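Local coordinates for protein lovastatin nonaketide synthase, polyketide synthase component (Aspergillus terreus, PDB 7CPX) that builds the nonaketide dihydromonacolin L from nine malonyl-CoA units, with NADPH and S-adenosyl-L-methionine, as the iterative polyketide synthase of lovastatin biosynthesis, at residues Val2215-Leu2225 against Pro2265-Lys2276; Asp2287-Val2298 against Ala2327-Ala2335. The protein carries 2 engineered substitutions. All coordinates share one frame; numbering follows the deposited sequence.

Contact 1 (Val2215-Leu2225 against Pro2265-Lys2276)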
# COMPACT_ATOMS: atom_id res chain seq x y z
N VAL A 2215 27.56 42.45 50.26
CA VAL A 2215 28.81 43.01 49.77
C VAL A 2215 28.96 44.49 50.08
O VAL A 2215 30.02 45.07 49.82
CB VAL A 2215 28.93 42.78 48.25
CG1 VAL A 2215 28.17 43.85 47.48
CG2 VAL A 2215 30.38 42.73 47.83
N THR A 2216 27.92 45.12 50.63
CA THR A 2216 27.99 46.54 50.95
C THR A 2216 28.96 46.81 52.10
O THR A 2216 29.60 47.86 52.14
CB THR A 2216 26.61 47.07 51.30
OG1 THR A 2216 25.63 46.46 50.46
CG2 THR A 2216 26.56 48.58 51.12
N SER A 2217 29.08 45.87 53.03
CA SER A 2217 29.86 46.06 54.25
C SER A 2217 31.15 45.25 54.18
O SER A 2217 31.15 44.09 53.76
CB SER A 2217 29.06 45.63 55.48
OG SER A 2217 29.81 45.80 56.66
N GLN A 2218 32.25 45.88 54.60
CA GLN A 2218 33.52 45.17 54.68
C GLN A 2218 33.43 44.00 55.65
O GLN A 2218 33.95 42.91 55.37
CB GLN A 2218 34.63 46.14 55.11
CG GLN A 2218 36.02 45.51 55.21
CD GLN A 2218 36.64 45.25 53.85
OE1 GLN A 2218 36.39 45.97 52.89
NE2 GLN A 2218 37.46 44.21 53.77
N ASN A 2219 32.78 44.21 56.80
CA ASN A 2219 32.67 43.14 57.78
C ASN A 2219 31.91 41.95 57.21
O ASN A 2219 32.30 40.80 57.42
CB ASN A 2219 31.98 43.66 59.04
CG ASN A 2219 32.72 44.81 59.68
OD1 ASN A 2219 33.95 44.89 59.61
ND2 ASN A 2219 31.99 45.72 60.32
N SER A 2220 30.81 42.21 56.50
CA SER A 2220 30.04 41.12 55.91
C SER A 2220 30.86 40.35 54.89
O SER A 2220 30.82 39.11 54.85
CB SER A 2220 28.76 41.66 55.28
OG SER A 2220 27.92 42.25 56.25
N VAL A 2221 31.61 41.06 54.04
CA VAL A 2221 32.42 40.39 53.03
C VAL A 2221 33.49 39.55 53.68
O VAL A 2221 33.75 38.41 53.27
CB VAL A 2221 33.02 41.42 52.06
CG1 VAL A 2221 33.97 40.74 51.10
CG2 VAL A 2221 31.93 42.13 51.30
N GLU A 2222 34.16 40.09 54.71
CA GLU A 2222 35.18 39.33 55.40
C GLU A 2222 34.59 38.10 56.08
O GLU A 2222 35.18 37.01 56.05
CB GLU A 2222 35.89 40.21 56.43
CG GLU A 2222 36.72 41.32 55.80
CD GLU A 2222 37.37 42.21 56.84
OE1 GLU A 2222 37.12 42.01 58.04
OE2 GLU A 2222 38.14 43.12 56.44
N ALA A 2223 33.41 38.25 56.68
CA ALA A 2223 32.75 37.11 57.32
C ALA A 2223 32.42 36.03 56.30
O ALA A 2223 32.63 34.84 56.56
CB ALA A 2223 31.49 37.57 58.04
N GLY A 2224 31.92 36.43 55.13
CA GLY A 2224 31.61 35.45 54.11
C GLY A 2224 32.85 34.74 53.59
O GLY A 2224 32.87 33.52 53.43
N LEU A 2225 33.92 35.50 53.33
CA LEU A 2225 35.15 34.90 52.83
C LEU A 2225 35.78 33.98 53.87
O LEU A 2225 36.41 32.98 53.51
CB LEU A 2225 36.13 35.98 52.40
CG LEU A 2225 35.66 36.86 51.24
CD1 LEU A 2225 36.71 37.90 50.89
CD2 LEU A 2225 35.32 36.02 50.01
N PRO A 2265 26.16 48.86 46.84
CA PRO A 2265 26.18 47.45 46.42
C PRO A 2265 27.10 47.20 45.25
O PRO A 2265 27.79 46.17 45.20
CB PRO A 2265 24.71 47.17 46.06
CG PRO A 2265 23.93 48.22 46.76
CD PRO A 2265 24.81 49.43 46.77
N LYS A 2266 27.13 48.12 44.29
CA LYS A 2266 28.06 48.01 43.16
C LYS A 2266 29.42 48.58 43.52
O LYS A 2266 30.42 47.86 43.56
CB LYS A 2266 27.49 48.74 41.94
CG LYS A 2266 26.22 48.13 41.36
CD LYS A 2266 26.53 47.25 40.16
CE LYS A 2266 25.27 46.96 39.35
NZ LYS A 2266 25.54 46.05 38.21
N VAL A 2267 29.47 49.88 43.81
CA VAL A 2267 30.75 50.58 43.99
C VAL A 2267 31.50 50.02 45.19
O VAL A 2267 32.63 49.54 45.08
CB VAL A 2267 30.52 52.09 44.13
CG1 VAL A 2267 31.83 52.80 44.43
CG2 VAL A 2267 29.87 52.64 42.88
N GLU A 2268 30.88 50.09 46.37
CA GLU A 2268 31.57 49.64 47.57
C GLU A 2268 31.82 48.14 47.52
O GLU A 2268 32.83 47.66 48.05
CB GLU A 2268 30.75 50.00 48.82
CG GLU A 2268 31.41 49.62 50.13
CD GLU A 2268 32.74 50.30 50.35
OE1 GLU A 2268 33.04 51.27 49.62
OE2 GLU A 2268 33.49 49.88 51.26
N GLY A 2269 30.93 47.38 46.89
CA GLY A 2269 31.16 45.95 46.75
C GLY A 2269 32.41 45.64 45.94
O GLY A 2269 33.25 44.84 46.36
N VAL A 2270 32.55 46.29 44.78
CA VAL A 2270 33.74 46.05 43.97
C VAL A 2270 34.97 46.55 44.69
O VAL A 2270 36.04 45.95 44.61
CB VAL A 2270 33.60 46.70 42.57
CG1 VAL A 2270 32.45 46.08 41.82
CG2 VAL A 2270 33.43 48.21 42.67
N ARG A 2271 34.85 47.67 45.42
CA ARG A 2271 36.00 48.19 46.16
C ARG A 2271 36.46 47.18 47.20
O ARG A 2271 37.66 46.87 47.29
CB ARG A 2271 35.62 49.52 46.81
CG ARG A 2271 36.78 50.28 47.41
CD ARG A 2271 36.49 51.78 47.39
NE ARG A 2271 35.21 52.09 48.02
CZ ARG A 2271 34.59 53.26 47.91
NH1 ARG A 2271 35.10 54.25 47.19
NH2 ARG A 2271 33.43 53.44 48.53
N ILE A 2272 35.53 46.64 47.98
CA ILE A 2272 35.87 45.68 49.02
C ILE A 2272 36.49 44.43 48.41
O ILE A 2272 37.52 43.94 48.87
CB ILE A 2272 34.63 45.34 49.87
CG1 ILE A 2272 34.15 46.58 50.63
CG2 ILE A 2272 34.94 44.21 50.83
CD1 ILE A 2272 32.76 46.45 51.20
N LEU A 2273 35.86 43.90 47.36
CA LEU A 2273 36.35 42.66 46.78
C LEU A 2273 37.70 42.85 46.09
O LEU A 2273 38.56 41.97 46.16
CB LEU A 2273 35.32 42.10 45.80
CG LEU A 2273 34.08 41.55 46.49
CD1 LEU A 2273 32.95 41.35 45.50
CD2 LEU A 2273 34.39 40.23 47.18
N HIS A 2274 37.91 44.00 45.44
CA HIS A 2274 39.21 44.29 44.86
C HIS A 2274 40.28 44.38 45.94
O HIS A 2274 41.35 43.79 45.81
CB HIS A 2274 39.13 45.59 44.05
CG HIS A 2274 40.44 46.04 43.48
ND1 HIS A 2274 41.17 45.26 42.61
CD2 HIS A 2274 41.14 47.18 43.65
CE1 HIS A 2274 42.27 45.91 42.27
NE2 HIS A 2274 42.28 47.08 42.89
N GLU A 2275 39.99 45.11 47.02
CA GLU A 2275 40.94 45.18 48.12
C GLU A 2275 41.25 43.80 48.67
O GLU A 2275 42.39 43.51 49.06
CB GLU A 2275 40.39 46.09 49.23
CG GLU A 2275 40.30 47.55 48.83
CD GLU A 2275 39.62 48.40 49.89
OE1 GLU A 2275 39.22 47.84 50.93
OE2 GLU A 2275 39.48 49.62 49.67
N LYS A 2276 40.24 42.92 48.72
CA LYS A 2276 40.46 41.56 49.18
C LYS A 2276 41.23 40.72 48.17
O LYS A 2276 41.85 39.72 48.57
CB LYS A 2276 39.12 40.89 49.48
CG LYS A 2276 38.40 41.42 50.72
CD LYS A 2276 39.22 41.26 52.00
CE LYS A 2276 39.60 39.81 52.26
NZ LYS A 2276 40.36 39.65 53.53
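Ile2272 and Val2215 carry this contact of the ketoreductase domain, with Lys2276 closing its outer end. Ile2272 puts its two branches to different uses. CG1 leaves on the backbone-N side (chi1 -65°), and from there CD1 reaches the turn before helix 2218-2230, where it lies 3.4 Å from Val2215 O. CG2 turns instead to Val2221, 3.6 Å from its CB, and the Gln2218 side chain runs past in the opposite direction, its OE1 lying against Ile2272 CG1 and CG2. The Gln2218 amide is steadied from its own helix: Gln2218 NE2 donates to Glu2222 OE2 over 3.0 Å, nearly in the amide plane.

Val2215, which with Thr2216 and Pro2265 belongs to the NADP pocket, sits over Gly2269, where the helix has only a backbone to offer. Gly2269 CA comes 3.4 Å from Val2215 O in a CA-H...O contact, and Val2215 CG2 goes on to meet Leu2273 CD1 at 3.7 Å, the two side chains crossing at about a right angle. Behind them Phe2241 and Val2162 of the central sheet complete the apolar layer.

At the far end Lys2276 folds back at chi2 and chi3, laying its methylenes along Leu2225, with CE 3.7 Å from Leu2225 CD1. Lys2276 NZ stays 5.0 Å from Glu2222 OE2; the opposite charges probably attract only loosely, without a salt bridge.

The axes of 2218-2225 and 2265-2276 approach to 10.2 Å, at a crossing angle of -48°, yet no hydrogen bond joins the segments. Mostly van der Waals packing, with one CA-H...O contact, therefore joins helix 2265-2276 to helix 2218-2225 and the turn before it.

Contact 2 (Asp2287-Val2298 against Ala2327-Ala2335)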
# COMPACT_ATOMS: atom_id res chain seq x y z
N ASP A 2287 41.09 34.07 38.47
CA ASP A 2287 41.11 33.84 37.03
C ASP A 2287 40.31 34.91 36.31
O ASP A 2287 40.63 35.26 35.16
CB ASP A 2287 40.55 32.46 36.72
CG ASP A 2287 41.29 31.35 37.43
OD1 ASP A 2287 42.50 31.52 37.69
OD2 ASP A 2287 40.67 30.30 37.72
N PHE A 2288 39.28 35.45 36.95
CA PHE A 2288 38.46 36.50 36.36
C PHE A 2288 37.79 37.29 37.47
O PHE A 2288 37.51 36.76 38.55
CB PHE A 2288 37.41 35.91 35.42
CG PHE A 2288 36.45 34.97 36.09
CD1 PHE A 2288 35.35 35.47 36.77
CD2 PHE A 2288 36.64 33.61 36.06
CE1 PHE A 2288 34.46 34.62 37.39
CE2 PHE A 2288 35.76 32.75 36.68
CZ PHE A 2288 34.66 33.25 37.35
N PHE A 2289 37.53 38.56 37.18
CA PHE A 2289 36.71 39.42 38.03
C PHE A 2289 35.71 40.09 37.09
O PHE A 2289 35.93 41.19 36.59
CB PHE A 2289 37.55 40.44 38.80
CG PHE A 2289 36.85 41.06 39.98
CD1 PHE A 2289 35.48 41.25 39.98
CD2 PHE A 2289 37.57 41.45 41.10
CE1 PHE A 2289 34.84 41.82 41.06
CE2 PHE A 2289 36.94 42.02 42.18
CZ PHE A 2289 35.57 42.20 42.17
N VAL A 2290 34.60 39.40 36.84
CA VAL A 2290 33.58 39.87 35.92
C VAL A 2290 32.57 40.70 36.70
O VAL A 2290 31.92 40.20 37.63
CB VAL A 2290 32.88 38.71 35.20
CG1 VAL A 2290 31.82 39.23 34.26
CG2 VAL A 2290 33.90 37.88 34.45
N MET A 2291 32.44 41.97 36.34
CA MET A 2291 31.50 42.89 36.96
C MET A 2291 30.35 43.12 35.99
O MET A 2291 30.56 43.63 34.88
CB MET A 2291 32.18 44.20 37.34
CG MET A 2291 32.87 44.16 38.70
SD MET A 2291 34.25 45.30 38.82
CE MET A 2291 35.52 44.37 37.96
N PHE A 2292 29.14 42.75 36.41
CA PHE A 2292 27.97 42.76 35.53
C PHE A 2292 27.49 44.20 35.36
O PHE A 2292 26.71 44.72 36.16
CB PHE A 2292 26.87 41.87 36.10
CG PHE A 2292 27.09 40.41 35.85
CD1 PHE A 2292 28.29 39.81 36.18
CD2 PHE A 2292 26.10 39.63 35.29
CE1 PHE A 2292 28.50 38.46 35.95
CE2 PHE A 2292 26.29 38.29 35.06
CZ PHE A 2292 27.49 37.70 35.39
N SER A 2293 27.97 44.84 34.30
CA SER A 2293 27.50 46.17 33.95
C SER A 2293 26.28 46.07 33.04
O SER A 2293 26.02 45.04 32.41
CB SER A 2293 28.60 46.96 33.25
OG SER A 2293 29.72 47.13 34.11
N SER A 2294 25.52 47.16 32.99
CA SER A 2294 24.38 47.27 32.10
C SER A 2294 24.76 48.09 30.87
O SER A 2294 25.63 48.97 30.94
CB SER A 2294 23.19 47.91 32.80
OG SER A 2294 22.14 48.19 31.88
N ILE A 2295 24.11 47.79 29.75
CA ILE A 2295 24.42 48.50 28.52
C ILE A 2295 24.16 49.99 28.67
O ILE A 2295 24.72 50.79 27.91
CB ILE A 2295 23.61 47.92 27.34
CG1 ILE A 2295 24.13 48.45 26.01
CG2 ILE A 2295 22.14 48.26 27.49
CD1 ILE A 2295 25.60 48.17 25.78
N VAL A 2296 23.33 50.38 29.64
CA VAL A 2296 23.16 51.79 29.95
C VAL A 2296 24.48 52.39 30.41
O VAL A 2296 24.68 53.60 30.27
CB VAL A 2296 22.07 51.97 31.02
CG1 VAL A 2296 20.80 51.24 30.61
CG2 VAL A 2296 22.56 51.49 32.37
N ALA A 2297 25.38 51.58 30.96
CA ALA A 2297 26.70 52.08 31.32
C ALA A 2297 27.47 52.54 30.09
O ALA A 2297 28.35 53.41 30.20
CB ALA A 2297 27.49 51.00 32.05
N VAL A 2298 27.16 51.98 28.93
CA VAL A 2298 27.87 52.34 27.70
C VAL A 2298 27.16 53.45 26.94
O VAL A 2298 27.80 54.17 26.17
CB VAL A 2298 28.04 51.10 26.82
CG1 VAL A 2298 28.76 51.46 25.52
CG2 VAL A 2298 28.80 50.02 27.57
N ALA A 2327 43.32 39.74 36.79
CA ALA A 2327 42.24 39.41 35.87
C ALA A 2327 40.98 40.17 36.24
O ALA A 2327 40.60 40.26 37.41
CB ALA A 2327 41.97 37.90 35.90
N ALA A 2328 40.32 40.73 35.22
CA ALA A 2328 39.08 41.46 35.42
C ALA A 2328 38.47 41.75 34.06
O ALA A 2328 39.15 41.68 33.03
CB ALA A 2328 39.31 42.76 36.19
N SER A 2329 37.19 42.08 34.07
CA SER A 2329 36.45 42.41 32.86
C SER A 2329 35.05 42.83 33.26
O SER A 2329 34.63 42.63 34.41
CB SER A 2329 36.40 41.23 31.88
OG SER A 2329 35.82 40.09 32.50
N THR A 2330 34.34 43.43 32.32
CA THR A 2330 32.95 43.83 32.51
C THR A 2330 32.13 43.40 31.31
O THR A 2330 32.63 43.33 30.19
CB THR A 2330 32.81 45.34 32.72
OG1 THR A 2330 33.47 46.03 31.66
CG2 THR A 2330 33.41 45.75 34.05
N ILE A 2331 30.85 43.13 31.56
CA ILE A 2331 29.90 42.77 30.52
C ILE A 2331 28.77 43.79 30.59
O ILE A 2331 28.05 43.86 31.59
CB ILE A 2331 29.37 41.34 30.69
CG1 ILE A 2331 28.86 41.11 32.12
CG2 ILE A 2331 30.46 40.35 30.39
CD1 ILE A 2331 28.40 39.70 32.38
N ASP A 2332 28.63 44.59 29.54
CA ASP A 2332 27.58 45.61 29.48
C ASP A 2332 26.33 44.94 28.93
O ASP A 2332 26.04 44.96 27.73
CB ASP A 2332 28.02 46.80 28.64
CG ASP A 2332 29.43 47.26 28.99
OD1 ASP A 2332 30.39 46.63 28.51
OD2 ASP A 2332 29.56 48.24 29.75
N ILE A 2333 25.58 44.32 29.83
CA ILE A 2333 24.46 43.48 29.45
C ILE A 2333 23.27 44.35 29.07
O ILE A 2333 23.04 45.43 29.63
CB ILE A 2333 24.09 42.53 30.61
CG1 ILE A 2333 25.31 41.73 31.06
CG2 ILE A 2333 22.99 41.59 30.17
CD1 ILE A 2333 25.20 41.22 32.48
N GLY A 2334 22.51 43.87 28.09
CA GLY A 2334 21.25 44.50 27.74
C GLY A 2334 20.14 44.04 28.65
O GLY A 2334 20.35 43.82 29.84
N ALA A 2335 18.94 43.86 28.09
CA ALA A 2335 17.79 43.42 28.86
C ALA A 2335 17.77 41.89 28.86
O ALA A 2335 17.55 41.27 27.82
CB ALA A 2335 16.50 43.99 28.28
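Backbone hydrogen bonds pair Val2290 through Ser2294 with Ser2329 through Ile2333 as neighbouring parallel strands. Met2291 N donates to Ser2329 O over 3.0 Å, and Ser2329 N donates in turn to Phe2289 O. Two weak bonds follow, from Ile2331 N to Met2291 O and from Ser2293 N to Ile2331 O; then Ile2333 N donates to Ser2293 O at 2.7 Å and Ile2295 N to Ile2333 O.

Apolar contacts gather among Val2290, Phe2292, Ile2331 and Ile2333, on the face they share with Ser2294 and Ser2329. Ile2331 CD1 stands over the middle of the Phe2292 ring, 3.5 Å from its centroid and 3° off the normal, a CH-pi contact. Ile2331 CG1 lies between backbone N and carbonyl carbon (chi1 51°), which turns the branch toward that ring. Ile2331 CD1 also touches Val2290 CG1 at 3.9 Å, while Ile2333 CD1 approaches Phe2292 CD2 obliquely. Leu2369 and Ala2373 of helix 2363-2385 pack on Ile2331 from outside the pair.

The other face mixes Met2291 with Thr2330, Ser2293 and Asp2332. Met2291 CB meets Thr2330 CG2 at 3.8 Å; Ser2293 OG lies beside Thr2330 and is hydrogen-bonded to Asn2311 O of helix 2305-2323.

Mainly backbone bonding sets the strand alignment, and the apolar side chains of Val2290, Phe2292, Ile2331 and Ile2333 pack it into the buried core; the C-terminal ends, with Phe2292 to Ile2295 and Ile2333 to Gly2334, are thereby placed to line the NADP pocket.

Both contacts belong to the ketoreductase domain, a Rossmann-type fold round a seven-stranded parallel sheet, and their centres lie 18 Å apart. Along the chain they come in series: contact 1 closes with helix 2256-2276, and the next strand, 2288-2294, opens contact 2. That helix packs on the strand directly, Val2270 CG1 lying 3.6 Å from Met2291 SD and Leu2273 CB 3.6 Å from Phe2289 CZ, so contact 1 is a layer of helices on the sheet and contact 2 a pair of strands within it. Each contributes residues to the NADP pocket, which thus draws on the turn and helix of contact 1 and on the C-terminal strand ends of contact 2.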